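Local coordinates for protein citrate synthase (Thermotoga maritima, PDB 2P2W) that probably catalyses the condensation of oxaloacetate with acetyl-CoA and water to give citrate and CoA, a step of the tricarboxylic acid cycle, at residues P219-E224 with R243-F248. Numbering follows the deposited sequence.
Sequences PPMLEE and RKIMGF
In the largely helical citrate synthase fold, helix 214-225 packs against segment 243-248, in the loop between helices 231-241 and 258-270, which includes a type II beta turn from I245 to F248. The outer half of the contact is an end-on, two-pronged salt bridge. E224 and R243 both set CG anti to the backbone N and run out extended, so that carboxylate and guanidinium meet tip to tip. R243 NH2 donates to E224 OE1 at 2.8 Å, R243 NH1 to E224 OE2 at 2.8 Å. Each oxygen offers its syn lone pair and the planes lie 25° apart, so the two nearly straight bonds fix the rotation of both groups. An alanine in place of R243 would probably loosen the loop from the helix, since both bonds to E224 would go. Deeper in, flexible, unbranched M221 sets CG anti to the backbone N (chi1 178°), pointing the chain at the loop, then bends at chi3 (72°). Its SD lies 4.0 Å from M246 CB and 4.2 Å from I245 CG2. M246 bends away at chi2; its side chain is about 7 Å from that of D300, a predicted active-site residue, and G247 is backbone-bonded to N298. G247 suits the turn because its positive phi would jam a CB against the preceding carbonyl, M246 O, the atom that M221 CE approaches to 3.5 Å.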
loop_
_atom_site.group_PDB
_atom_site.type_symbol
_atom_site.label_atom_id
_atom_site.label_comp_id
_atom_site.label_asym_id
_atom_site.label_seq_id
_atom_site.Cartn_x
_atom_site.Cartn_y
_atom_site.Cartn_z
ATOM N N PRO A 219 7.710 8.513 22.794
ATOM C CA PRO A 219 8.869 8.546 23.672
ATOM C C PRO A 219 9.697 9.848 23.556
ATOM O O PRO A 219 10.009 10.505 24.538
ATOM C CB PRO A 219 9.676 7.280 23.388
ATOM C CG PRO A 219 8.645 6.238 22.975
ATOM C CD PRO A 219 7.617 7.179 22.187
ATOM N N PRO A 220 10.063 10.243 22.323
ATOM C CA PRO A 220 10.849 11.470 22.117
ATOM C C PRO A 220 10.081 12.723 22.555
ATOM O O PRO A 220 10.665 13.702 23.045
ATOM C CB PRO A 220 11.111 11.470 20.610
ATOM C CG PRO A 220 10.502 10.279 19.921
ATOM C CD PRO A 220 9.835 9.550 21.045
ATOM N N MET A 221 8.767 12.691 22.364
ATOM C CA MET A 221 7.925 13.816 22.750
ATOM C C MET A 221 7.906 13.918 24.269
ATOM O O MET A 221 8.018 15.009 24.831
ATOM C CB MET A 221 6.500 13.621 22.233
ATOM C CG MET A 221 5.553 14.731 22.647
ATOM S SD MET A 221 3.825 14.256 22.482
ATOM C CE MET A 221 3.663 13.096 23.825
ATOM N N LEU A 222 7.763 12.773 24.930
ATOM C CA LEU A 222 7.744 12.740 26.388
ATOM C C LEU A 222 9.065 13.279 26.936
ATOM O O LEU A 222 9.087 14.030 27.912
ATOM C CB LEU A 222 7.510 11.303 26.877
ATOM C CG LEU A 222 6.150 10.703 26.497
ATOM C CD1 LEU A 222 6.073 9.242 26.939
ATOM C CD2 LEU A 222 5.038 11.525 27.137
ATOM N N GLU A 223 10.170 12.901 26.299
ATOM C CA GLU A 223 11.483 13.358 26.734
ATOM C C GLU A 223 11.649 14.849 26.459
ATOM O O GLU A 223 12.300 15.565 27.230
ATOM C CB GLU A 223 12.569 12.514 26.052
ATOM C CG GLU A 223 12.678 11.141 26.724
ATOM C CD GLU A 223 13.290 10.043 25.864
ATOM O OE1 GLU A 223 13.488 10.250 24.653
ATOM O OE2 GLU A 223 13.543 8.950 26.414
ATOM N N GLU A 224 11.033 15.319 25.376
ATOM C CA GLU A 224 11.092 16.730 25.017
ATOM C C GLU A 224 10.399 17.531 26.117
ATOM O O GLU A 224 10.836 18.628 26.473
ATOM C CB GLU A 224 10.379 16.969 23.684
ATOM C CG GLU A 224 10.654 18.331 23.081
ATOM C CD GLU A 224 9.753 18.641 21.897
ATOM O OE1 GLU A 224 9.460 17.715 21.111
ATOM O OE2 GLU A 224 9.351 19.812 21.750
ATOM N N ARG A 243 0.738 22.400 16.771
ATOM C CA ARG A 243 1.531 21.182 16.654
ATOM C C ARG A 243 0.692 20.013 17.153
ATOM O O ARG A 243 0.056 20.102 18.202
ATOM C CB ARG A 243 2.813 21.296 17.490
ATOM C CG ARG A 243 3.638 20.015 17.541
ATOM C CD ARG A 243 4.897 20.187 18.386
ATOM N NE ARG A 243 5.518 18.900 18.697
ATOM C CZ ARG A 243 6.638 18.759 19.401
ATOM N NH1 ARG A 243 7.271 19.827 19.870
ATOM N NH2 ARG A 243 7.123 17.549 19.637
ATOM N N LYS A 244 0.693 18.921 16.399
ATOM C CA LYS A 244 -0.079 17.744 16.769
ATOM C C LYS A 244 0.542 17.057 17.981
ATOM O O LYS A 244 1.723 16.715 17.967
ATOM C CB LYS A 244 -0.132 16.772 15.586
ATOM C CG LYS A 244 -0.400 15.318 15.960
ATOM C CD LYS A 244 -1.846 15.063 16.325
ATOM C CE LYS A 244 -2.143 13.566 16.358
ATOM N NZ LYS A 244 -3.416 13.218 15.662
ATOM N N ILE A 245 -0.250 16.870 19.034
ATOM C CA ILE A 245 0.234 16.195 20.234
ATOM C C ILE A 245 0.099 14.688 20.003
ATOM O O ILE A 245 -1.008 14.154 19.960
ATOM C CB ILE A 245 -0.587 16.603 21.479
ATOM C CG1 ILE A 245 -0.454 18.112 21.711
ATOM C CG2 ILE A 245 -0.100 15.833 22.702
ATOM C CD1 ILE A 245 -1.310 18.645 22.850
ATOM N N MET A 246 1.234 14.014 19.844
ATOM C CA MET A 246 1.254 12.575 19.595
ATOM C C MET A 246 0.673 11.771 20.758
ATOM O O MET A 246 0.860 12.119 21.917
ATOM C CB MET A 246 2.693 12.129 19.321
ATOM C CG MET A 246 3.298 12.710 18.049
ATOM S SD MET A 246 2.604 11.965 16.545
ATOM C CE MET A 246 3.055 13.215 15.311
ATOM N N GLY A 247 -0.037 10.692 20.441
ATOM C CA GLY A 247 -0.618 9.872 21.488
ATOM C C GLY A 247 -2.006 10.318 21.904
ATOM O O GLY A 247 -2.632 9.687 22.751
ATOM N N PHE A 248 -2.485 11.411 21.319
ATOM C CA PHE A 248 -3.818 11.928 21.629
ATOM C C PHE A 248 -4.637 12.131 20.365
ATOM O O PHE A 248 -4.084 12.301 19.276
ATOM C CB PHE A 248 -3.736 13.267 22.374
ATOM C CG PHE A 248 -3.325 13.142 23.807
ATOM C CD1 PHE A 248 -2.011 12.828 24.145
ATOM C CD2 PHE A 248 -4.257 13.334 24.828
ATOM C CE1 PHE A 248 -1.630 12.707 25.481
ATOM C CE2 PHE A 248 -3.885 13.216 26.168
ATOM C CZ PHE A 248 -2.564 12.900 26.495
#